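Local coordinates for protein inorganic pyrophosphatase (Neisseria gonorrhoeae, PDB 5TEA) that probably catalyses the magnesium-dependent hydrolysis of inorganic pyrophosphate to two phosphate ions, at residues I143-H146 / F147-K151; K171-I174 / K175-E179; Y129-L132 / S133-P136; R123-G126 / N127-K130. All coordinates share one frame; numbering follows the deposited sequence.

Contact 1: I143-H146 / F147-K151; sequences IEFH and FNHYK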
loop_
_atom_site.group_PDB
_atom_site.type_symbol
_atom_site.label_atom_id
_atom_site.label_comp_id
_atom_site.label_asym_id
_atom_site.label_seq_id
_atom_site.Cartn_x
_atom_site.Cartn_y
_atom_site.Cartn_z
ATOM N N ILE B 143 1.541 -15.840 -16.031
ATOM C CA ILE B 143 2.370 -15.009 -16.894
ATOM C C ILE B 143 2.033 -15.278 -18.348
ATOM O O ILE B 143 1.949 -14.357 -19.166
ATOM C CB ILE B 143 3.865 -15.275 -16.617
ATOM C CG1 ILE B 143 4.232 -14.903 -15.171
ATOM C CG2 ILE B 143 4.730 -14.515 -17.624
ATOM C CD1 ILE B 143 5.649 -15.300 -14.795
ATOM N N GLU B 144 1.840 -16.552 -18.687
ATOM C CA GLU B 144 1.465 -16.911 -20.050
ATOM C C GLU B 144 0.139 -16.272 -20.426
ATOM O O GLU B 144 -0.000 -15.697 -21.512
ATOM C CB GLU B 144 1.388 -18.429 -20.190
ATOM C CG GLU B 144 1.121 -18.903 -21.618
ATOM C CD GLU B 144 1.278 -20.405 -21.774
ATOM O OE1 GLU B 144 2.136 -20.994 -21.086
ATOM O OE2 GLU B 144 0.537 -21.000 -22.579
ATOM N N PHE B 145 -0.850 -16.358 -19.534
ATOM C CA PHE B 145 -2.147 -15.763 -19.846
ATOM C C PHE B 145 -2.019 -14.263 -20.050
ATOM O O PHE B 145 -2.612 -13.700 -20.987
ATOM C CB PHE B 145 -3.168 -16.062 -18.746
ATOM C CG PHE B 145 -4.561 -15.546 -19.065
ATOM C CD1 PHE B 145 -4.891 -14.212 -18.847
ATOM C CD2 PHE B 145 -5.525 -16.392 -19.600
ATOM C CE1 PHE B 145 -6.150 -13.734 -19.161
ATOM C CE2 PHE B 145 -6.801 -15.920 -19.909
ATOM C CZ PHE B 145 -7.109 -14.589 -19.683
ATOM N N HIS B 146 -1.274 -13.597 -19.166
ATOM C CA HIS B 146 -1.078 -12.159 -19.274
ATOM C C HIS B 146 -0.572 -11.783 -20.657
ATOM O O HIS B 146 -1.146 -10.922 -21.331
ATOM C CB HIS B 146 -0.099 -11.656 -18.198
ATOM C CG HIS B 146 0.251 -10.206 -18.355
ATOM N ND1 HIS B 146 -0.565 -9.188 -17.907
ATOM C CD2 HIS B 146 1.290 -9.605 -18.978
ATOM C CE1 HIS B 146 -0.021 -8.022 -18.216
ATOM N NE2 HIS B 146 1.098 -8.250 -18.882
ATOM N N PHE B 147 0.523 -12.400 -21.089
ATOM C CA PHE B 147 1.121 -11.957 -22.337
ATOM C C PHE B 147 0.345 -12.423 -23.557
ATOM O O PHE B 147 0.487 -11.815 -24.618
ATOM C CB PHE B 147 2.596 -12.401 -22.400
ATOM C CG PHE B 147 3.486 -11.528 -21.567
ATOM C CD1 PHE B 147 3.832 -10.258 -22.007
ATOM C CD2 PHE B 147 3.912 -11.940 -20.304
ATOM C CE1 PHE B 147 4.611 -9.400 -21.221
ATOM C CE2 PHE B 147 4.688 -11.082 -19.505
ATOM C CZ PHE B 147 5.052 -9.829 -19.972
ATOM N N ASN B 148 -0.473 -13.474 -23.430
ATOM C CA ASN B 148 -1.358 -13.887 -24.517
ATOM C C ASN B 148 -2.552 -12.953 -24.688
ATOM O O ASN B 148 -3.173 -12.948 -25.759
ATOM C CB ASN B 148 -1.885 -15.310 -24.264
ATOM C CG ASN B 148 -0.899 -16.382 -24.700
ATOM O OD1 ASN B 148 -0.017 -16.118 -25.513
ATOM N ND2 ASN B 148 -1.071 -17.604 -24.192
ATOM N N HIS B 149 -2.871 -12.151 -23.677
ATOM C CA HIS B 149 -4.121 -11.402 -23.698
ATOM C C HIS B 149 -4.009 -9.906 -23.407
ATOM O O HIS B 149 -5.037 -9.214 -23.439
ATOM C CB HIS B 149 -5.092 -12.031 -22.691
ATOM C CG HIS B 149 -5.553 -13.398 -23.086
ATOM N ND1 HIS B 149 -6.545 -13.600 -24.020
ATOM C CD2 HIS B 149 -5.138 -14.629 -22.702
ATOM C CE1 HIS B 149 -6.738 -14.899 -24.179
ATOM N NE2 HIS B 149 -5.895 -15.546 -23.393
ATOM N N TYR B 150 -2.814 -9.376 -23.134
ATOM C CA TYR B 150 -2.765 -8.024 -22.579
ATOM C C TYR B 150 -3.110 -6.936 -23.588
ATOM O O TYR B 150 -3.398 -5.804 -23.176
ATOM C CB TYR B 150 -1.396 -7.742 -21.949
ATOM C CG TYR B 150 -0.270 -7.519 -22.931
ATOM C CD1 TYR B 150 0.266 -8.575 -23.658
ATOM C CD2 TYR B 150 0.270 -6.251 -23.114
ATOM C CE1 TYR B 150 1.314 -8.369 -24.546
ATOM C CE2 TYR B 150 1.311 -6.035 -23.994
ATOM C CZ TYR B 150 1.832 -7.098 -24.706
ATOM O OH TYR B 150 2.868 -6.885 -25.585
ATOM N N LYS B 151 -3.143 -7.244 -24.879
ATOM C CA LYS B 151 -3.621 -6.291 -25.870
ATOM C C LYS B 151 -5.043 -6.592 -26.339
ATOM O O LYS B 151 -5.491 -6.016 -27.336
ATOM C CB LYS B 151 -2.664 -6.253 -27.066
ATOM C CG LYS B 151 -1.267 -5.726 -26.726
ATOM C CD LYS B 151 -0.379 -5.716 -27.959
ATOM C CE LYS B 151 0.910 -4.944 -27.730
ATOM N NZ LYS B 151 0.704 -3.471 -27.821
HETATM O O HOH W 1 0.420 -19.702 -25.366
#

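Contact 2: K171-I174 / K175-E179; sequences KKVI and KESIE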
loop_
_atom_site.group_PDB
_atom_site.type_symbol
_atom_site.label_atom_id
_atom_site.label_comp_id
_atom_site.label_asym_id
_atom_site.label_seq_id
_atom_site.Cartn_x
_atom_site.Cartn_y
_atom_site.Cartn_z
ATOM N N LYS B 171 20.219 -18.375 -22.839
ATOM C CA LYS B 171 21.555 -17.852 -23.120
ATOM C C LYS B 171 21.786 -17.681 -24.614
ATOM O O LYS B 171 22.448 -16.728 -25.043
ATOM C CB LYS B 171 22.617 -18.776 -22.536
ATOM C CG LYS B 171 22.714 -18.702 -21.028
ATOM C CD LYS B 171 23.716 -19.723 -20.503
ATOM C CE LYS B 171 23.614 -19.880 -18.992
ATOM N NZ LYS B 171 24.490 -20.992 -18.510
ATOM N N LYS B 172 21.291 -18.615 -25.421
ATOM C CA LYS B 172 21.476 -18.487 -26.858
ATOM C C LYS B 172 20.769 -17.243 -27.378
ATOM O O LYS B 172 21.322 -16.502 -28.200
ATOM C CB LYS B 172 20.972 -19.745 -27.559
ATOM C CG LYS B 172 21.118 -19.708 -29.071
ATOM C CD LYS B 172 20.611 -20.993 -29.703
ATOM C CE LYS B 172 19.126 -21.188 -29.424
ATOM N NZ LYS B 172 18.300 -20.040 -29.910
ATOM N N VAL B 173 19.553 -16.994 -26.891
ATOM C CA VAL B 173 18.812 -15.786 -27.265
ATOM C C VAL B 173 19.592 -14.536 -26.876
ATOM O O VAL B 173 19.733 -13.603 -27.672
ATOM C CB VAL B 173 17.417 -15.804 -26.623
ATOM C CG1 VAL B 173 16.700 -14.448 -26.817
ATOM C CG2 VAL B 173 16.594 -16.961 -27.185
ATOM N N ILE B 174 20.126 -14.508 -25.649
ATOM C CA ILE B 174 20.915 -13.357 -25.202
ATOM C C ILE B 174 22.124 -13.153 -26.107
ATOM O O ILE B 174 22.394 -12.036 -26.564
ATOM C CB ILE B 174 21.332 -13.520 -23.725
ATOM C CG1 ILE B 174 20.098 -13.498 -22.814
ATOM C CG2 ILE B 174 22.276 -12.407 -23.326
ATOM C CD1 ILE B 174 20.376 -13.987 -21.357
ATOM N N LYS B 175 22.869 -14.230 -26.388
ATOM C CA LYS B 175 24.069 -14.093 -27.211
ATOM C C LYS B 175 23.737 -13.618 -28.626
ATOM O O LYS B 175 24.497 -12.846 -29.227
ATOM C CB LYS B 175 24.834 -15.418 -27.244
ATOM C CG LYS B 175 25.497 -15.752 -25.916
ATOM C CD LYS B 175 26.303 -17.027 -26.009
ATOM C CE LYS B 175 27.579 -16.894 -25.211
ATOM N NZ LYS B 175 28.435 -18.114 -25.288
ATOM N N GLU B 176 22.612 -14.070 -29.178
ATOM C CA GLU B 176 22.183 -13.566 -30.480
ATOM C C GLU B 176 21.880 -12.073 -30.421
ATOM O O GLU B 176 22.164 -11.332 -31.374
ATOM C CB GLU B 176 20.959 -14.341 -30.964
ATOM C CG GLU B 176 21.266 -15.777 -31.391
ATOM C CD GLU B 176 20.015 -16.623 -31.557
ATOM O OE1 GLU B 176 18.910 -16.136 -31.229
ATOM O OE2 GLU B 176 20.138 -17.780 -32.007
ATOM N N SER B 177 21.280 -11.618 -29.320
ATOM C CA SER B 177 20.943 -10.207 -29.183
ATOM C C SER B 177 22.172 -9.348 -28.910
ATOM O O SER B 177 22.202 -8.176 -29.306
ATOM C CB SER B 177 19.906 -10.033 -28.078
ATOM O OG SER B 177 18.838 -10.932 -28.293
ATOM N N ILE B 178 23.192 -9.910 -28.256
ATOM C CA ILE B 178 24.459 -9.198 -28.123
ATOM C C ILE B 178 25.094 -8.985 -29.489
ATOM O O ILE B 178 25.662 -7.923 -29.770
ATOM C CB ILE B 178 25.398 -9.961 -27.169
ATOM C CG1 ILE B 178 24.832 -9.931 -25.742
ATOM C CG2 ILE B 178 26.842 -9.428 -27.257
ATOM C CD1 ILE B 178 25.609 -10.773 -24.760
ATOM N N GLU B 179 25.006 -9.992 -30.362
ATOM C CA GLU B 179 25.603 -9.866 -31.685
ATOM C C GLU B 179 24.933 -8.750 -32.475
ATOM O O GLU B 179 25.614 -7.931 -33.103
ATOM C CB GLU B 179 25.510 -11.196 -32.429
#

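Contact 3: Y129-L132 / S133-P136; sequences YKTL and SDLP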
loop_
_atom_site.group_PDB
_atom_site.type_symbol
_atom_site.label_atom_id
_atom_site.label_comp_id
_atom_site.label_asym_id
_atom_site.label_seq_id
_atom_site.Cartn_x
_atom_site.Cartn_y
_atom_site.Cartn_z
ATOM N N TYR B 129 15.084 -20.327 -6.539
ATOM C CA TYR B 129 14.649 -20.467 -7.928
ATOM C C TYR B 129 15.858 -20.433 -8.849
ATOM O O TYR B 129 16.468 -19.377 -9.047
ATOM C CB TYR B 129 13.664 -19.363 -8.291
ATOM C CG TYR B 129 12.467 -19.316 -7.378
ATOM C CD1 TYR B 129 11.789 -20.478 -7.030
ATOM C CD2 TYR B 129 12.019 -18.111 -6.861
ATOM C CE1 TYR B 129 10.682 -20.436 -6.189
ATOM C CE2 TYR B 129 10.915 -18.060 -6.023
ATOM C CZ TYR B 129 10.255 -19.228 -5.690
ATOM O OH TYR B 129 9.167 -19.184 -4.844
ATOM N N LYS B 130 16.206 -21.587 -9.407
ATOM C CA LYS B 130 17.265 -21.671 -10.398
ATOM C C LYS B 130 16.777 -22.105 -11.767
ATOM O O LYS B 130 17.492 -21.883 -12.752
ATOM C CB LYS B 130 18.373 -22.630 -9.922
ATOM C CG LYS B 130 19.112 -22.092 -8.684
ATOM C CD LYS B 130 20.282 -22.958 -8.228
ATOM C CE LYS B 130 20.983 -22.315 -7.031
ATOM N NZ LYS B 130 22.038 -23.200 -6.435
ATOM N N THR B 131 15.598 -22.722 -11.860
ATOM C CA THR B 131 14.991 -23.143 -13.118
ATOM C C THR B 131 13.531 -22.727 -13.116
ATOM O O THR B 131 12.969 -22.406 -12.073
ATOM C CB THR B 131 15.067 -24.664 -13.309
ATOM O OG1 THR B 131 14.246 -25.292 -12.316
ATOM C CG2 THR B 131 16.491 -25.158 -13.184
ATOM N N LEU B 132 12.893 -22.781 -14.288
ATOM C CA LEU B 132 11.469 -22.461 -14.353
ATOM C C LEU B 132 10.641 -23.439 -13.526
ATOM O O LEU B 132 9.642 -23.052 -12.911
ATOM C CB LEU B 132 10.985 -22.467 -15.806
ATOM C CG LEU B 132 11.428 -21.316 -16.719
ATOM C CD1 LEU B 132 10.847 -21.502 -18.099
ATOM C CD2 LEU B 132 11.012 -19.984 -16.163
ATOM N N SER B 133 11.029 -24.717 -13.523
ATOM C CA SER B 133 10.292 -25.733 -12.776
ATOM C C SER B 133 10.349 -25.500 -11.269
ATOM O O SER B 133 9.553 -26.100 -10.532
ATOM C CB SER B 133 10.848 -27.118 -13.101
ATOM O OG SER B 133 12.065 -27.303 -12.396
ATOM N N ASP B 134 11.289 -24.673 -10.790
ATOM C CA ASP B 134 11.321 -24.342 -9.363
ATOM C C ASP B 134 10.185 -23.400 -8.981
ATOM O O ASP B 134 9.773 -23.377 -7.818
ATOM C CB ASP B 134 12.649 -23.694 -8.980
ATOM C CG ASP B 134 13.816 -24.657 -9.061
ATOM O OD1 ASP B 134 13.575 -25.893 -9.058
ATOM O OD2 ASP B 134 14.952 -24.159 -9.127
ATOM N N LEU B 135 9.697 -22.608 -9.928
ATOM C CA LEU B 135 8.580 -21.702 -9.663
ATOM C C LEU B 135 7.277 -22.490 -9.568
ATOM O O LEU B 135 7.153 -23.564 -10.155
ATOM C CB LEU B 135 8.461 -20.670 -10.790
ATOM C CG LEU B 135 9.639 -19.740 -11.044
ATOM C CD1 LEU B 135 9.382 -18.867 -12.268
ATOM C CD2 LEU B 135 9.873 -18.891 -9.813
ATOM N N PRO B 136 6.273 -21.974 -8.850
ATOM C CA PRO B 136 4.942 -22.587 -8.947
ATOM C C PRO B 136 4.478 -22.534 -10.394
ATOM O O PRO B 136 4.556 -21.495 -11.054
ATOM C CB PRO B 136 4.057 -21.726 -8.031
ATOM C CG PRO B 136 4.929 -20.709 -7.419
ATOM C CD PRO B 136 6.357 -20.944 -7.807
#

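Contact 4: R123-G126 / N127-K130; sequences RNNG and NAYK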
loop_
_atom_site.group_PDB
_atom_site.type_symbol
_atom_site.label_atom_id
_atom_site.label_comp_id
_atom_site.label_asym_id
_atom_site.label_seq_id
_atom_site.Cartn_x
_atom_site.Cartn_y
_atom_site.Cartn_z
ATOM N N ARG B 123 18.287 -13.322 -0.502
ATOM C CA ARG B 123 18.338 -13.884 0.839
ATOM C C ARG B 123 16.978 -13.900 1.510
ATOM O O ARG B 123 16.893 -14.212 2.703
ATOM C CB ARG B 123 19.368 -13.122 1.685
ATOM C CG ARG B 123 20.744 -13.180 1.014
ATOM C CD ARG B 123 21.883 -12.646 1.843
ATOM N NE ARG B 123 23.038 -12.417 0.972
ATOM C CZ ARG B 123 24.211 -11.938 1.376
ATOM N NH1 ARG B 123 24.411 -11.634 2.654
ATOM N NH2 ARG B 123 25.185 -11.754 0.490
ATOM N N ASN B 124 15.914 -13.571 0.773
ATOM C CA ASN B 124 14.573 -13.759 1.313
ATOM C C ASN B 124 14.059 -15.175 1.068
ATOM O O ASN B 124 13.483 -15.793 1.968
ATOM C CB ASN B 124 13.601 -12.747 0.704
ATOM C CG ASN B 124 12.206 -12.850 1.299
ATOM O OD1 ASN B 124 12.025 -12.786 2.517
ATOM N ND2 ASN B 124 11.209 -13.020 0.437
ATOM N N ASN B 125 14.231 -15.708 -0.139
ATOM C CA ASN B 125 13.885 -17.102 -0.377
ATOM C C ASN B 125 15.108 -18.011 -0.413
ATOM O O ASN B 125 14.963 -19.215 -0.639
ATOM C CB ASN B 125 13.056 -17.246 -1.663
ATOM C CG ASN B 125 13.817 -16.856 -2.933
ATOM O OD1 ASN B 125 15.031 -16.978 -3.017
ATOM N ND2 ASN B 125 13.087 -16.367 -3.919
ATOM N N GLY B 126 16.297 -17.476 -0.163
ATOM C CA GLY B 126 17.475 -18.327 -0.136
ATOM C C GLY B 126 17.867 -18.873 -1.492
ATOM O O GLY B 126 18.323 -20.019 -1.585
ATOM N N ASN B 127 17.717 -18.068 -2.550
ATOM C CA ASN B 127 18.021 -18.485 -3.918
ATOM C C ASN B 127 17.272 -19.766 -4.281
ATOM O O ASN B 127 17.835 -20.713 -4.832
ATOM C CB ASN B 127 19.529 -18.644 -4.105
ATOM C CG ASN B 127 20.272 -17.375 -3.744
ATOM O OD1 ASN B 127 19.972 -16.310 -4.280
ATOM N ND2 ASN B 127 21.213 -17.470 -2.808
ATOM N N ALA B 128 15.978 -19.782 -3.964
ATOM C CA ALA B 128 15.156 -20.973 -4.174
ATOM C C ALA B 128 14.918 -21.290 -5.647
ATOM O O ALA B 128 14.543 -22.423 -5.970
ATOM C CB ALA B 128 13.797 -20.796 -3.487
ATOM N N TYR B 129 15.084 -20.327 -6.539
ATOM C CA TYR B 129 14.649 -20.467 -7.928
ATOM C C TYR B 129 15.858 -20.433 -8.849
ATOM O O TYR B 129 16.468 -19.377 -9.047
ATOM C CB TYR B 129 13.664 -19.363 -8.291
ATOM C CG TYR B 129 12.467 -19.316 -7.378
ATOM C CD1 TYR B 129 11.789 -20.478 -7.030
ATOM C CD2 TYR B 129 12.019 -18.111 -6.861
ATOM C CE1 TYR B 129 10.682 -20.436 -6.189
ATOM C CE2 TYR B 129 10.915 -18.060 -6.023
ATOM C CZ TYR B 129 10.255 -19.228 -5.690
ATOM O OH TYR B 129 9.167 -19.184 -4.844
ATOM N N LYS B 130 16.206 -21.587 -9.407
ATOM C CA LYS B 130 17.265 -21.671 -10.398
ATOM C C LYS B 130 16.777 -22.105 -11.767
ATOM O O LYS B 130 17.492 -21.883 -12.752
ATOM C CB LYS B 130 18.373 -22.630 -9.922
ATOM C CG LYS B 130 19.112 -22.092 -8.684
ATOM C CD LYS B 130 20.282 -22.958 -8.228
ATOM C CE LYS B 130 20.983 -22.315 -7.031
ATOM N NZ LYS B 130 22.038 -23.200 -6.435
#

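Contact 1: I143-H146 / F147-K151
F145 with H149, and H146 with F147 and Y150, form local ring contacts along the later part of helix 137-149 and on to Y150, a predicted substrate-binding residue. F147 N and N148 N bond the carbonyls four residues back, whereas H149 N bonds H146 O three back. F145 and H149 stack face to face, with ring centroids 4.2 Å apart and planes 28° from parallel. H149 CD2 lies over the centre of the F145 ring. F145 CG is anti to its backbone nitrogen (chi1 -176°), which carries the phenyl to the imidazole. The H146-F147 pair is T-shaped, with planes at 86°. H146 CD2 points at the middle of the F147 face, 3.6 Å above its plane. Y150 CB sits over one face of the H146 ring, toward its rim, in a CH-pi contact, 4.1 Å from the H146 ring centroid. At the F147 edge, I143 CG2 touches F147 CD2 at 3.8 Å. E144 and N148 run side by side. One water donates to E144 OE2 (3.1 Å) and accepts from N148 ND2 (2.8 Å). Outside, E144 OE1 bonds W164 NE1 and N148 OD1 bonds V161 N, joining the helix to strand 159-165. F145 also meets F59 of a second subunit edge to face. H149 ND1 bonds the D152 carboxylate, which probably favours a proton on that nitrogen and fixes the imidazole in its stack.

Contact 2: K171-I174 / K175-E179
V173 and S177 meet on the buried side of helix 167-183. S177 OG bonds V173 O at 2.9 Å, and S177 N bonds the same oxygen at 3.0 Å. The two donors arrive from opposite faces of the carbonyl plane. The hydroxyl reaches back because OG stands beside its own backbone nitrogen (chi1 -50°). Also on the packed side, I174 CG2 touches I178 CD1 at 4.0 Å, while I178 N bonds I174 O at 2.8 Å. V173 and I174 continue onto I115 of strand 110-119, and I174 and I178 also reach V21. This is one turn after another of a regular alpha helix, repeating at four-residue spacing. It is the C-terminal helix of the pyrophosphatase fold, laid against the strands of the sheet. S177 is about 8 Å from a bound calcium ion, measured from its side chain. The solvent side is looser. K172 and E176 run alongside each other there, and K172 NZ forms a salt bridge with E176 OE2 at 3.6 Å, not a close approach. The lysine leaves the helix extended, then bends at chi3 (62°) and chi4 (57°), which brings the ammonium back toward E176 OE2. K172 CG lies 3.6 Å from E176 OE2 as well. K175 and K171 turn to other partners: K175 NZ pairs with D22, and K171 NZ with E168.

Contact 3: Y129-L132 / S133-P136
The chain between Y129 and D134 folds back through a short 3-10 turn, where D134 N bonds T131 O at 3.1 Å and L135 N bonds L132 O at 3.0 Å. The D134 side chain returns to the start of the turn. Its OD2 takes two backbone N-H groups: K130 N at 2.9 Å, on the anti lone pair, and T131 N at 3.2 Å, from above the carboxylate plane. This double grip fixes the carboxylate and would be expected to stabilise its negative charge. On the exposed side, T131 OG1 and S133 OG share a hydrogen bond of 3.0 Å. Each hydroxyl stands between its backbone nitrogen and carbonyl carbon (chi1 66° and 77°), which turns the two toward each other. The apolar half of the contact is a CH-pi pair. L135 CD2 lies over the centre of the Y129 ring, 3.6 Å from its centroid and 13° off the normal. D134 CB meets the same ring at its edge, with 3.9 Å between D134 CB and Y129 CD1. The turn leads straight into helix 137-149, with P136 at the N-cap position. L132 and L135 rest on I140 of that helix. Y129 packs on V118 and L132 on V116 of strand 110-119, and L135 reaches I100 of strand 94-107.

Contact 4: R123-G126 / N127-K130
N125 reaches forward to A128 and Y129 across a tight bend of the surface loop between strand 110-119 and helix 137-149. The hydrogen bond comes first. A128 N gives its hydrogen to N125 OD1 at 3.1 Å, nearly straight at 166°. The donor stands well above the plane of the amide carbonyl. N125 CG is placed between its own backbone nitrogen and carbonyl carbon, which points the amide into the bend. Van der Waals and ring contacts follow. N125 ND2 approaches the Y129 ring obliquely, 3.5 Å from Y129 CE2, with amide and ring planes steeply inclined. A128 CB lies 3.5 Å from N125 O and 4.0 Å from N125 CG. The backbone makes the bend itself. G126 and N127 both have positive phi (69° and 54°), two residues in a row in the left-handed helical region. The N127 side chain leaves the bend, and its OD1 bonds D122 N. Contacts between subunits lie at the start of the segment 123-126. N124 OD1 bonds A57 N of a fourth subunit and Q142 NE2 of a third, and R123 O bonds Q138 NE2 of the third. The chemistry is that of an asparagine used at both ends. The N125 oxygen accepts from the backbone of A128, while ND2 donates to the E86 carboxylate. A flipped amide would probably lose both bonds, and its buried polar groups are matched while it holds the bend.

How the contacts relate
Along the chain, contact 4 comes first, in the loop after strand 110-119. Contact 3 follows at once and shares Y129 and K130 with it. The two touch, with centres about 10 Å apart, and together shape this loop up to helix 137-149. Contact 1 lies farther along that helix, its nearest atoms about 6 Å from contact 3. Contact 2 is last, on helix 167-183, beyond strand 159-165, with its centre about 24 Å from that of contact 1. None nests in or crosses another; each joins adjoining segments and closes no longer loop. Contacts 1 and 2 lie within helices 137-149 and 167-183, whose side chains pack on the sheet, and contact 4 meets neighbouring subunits.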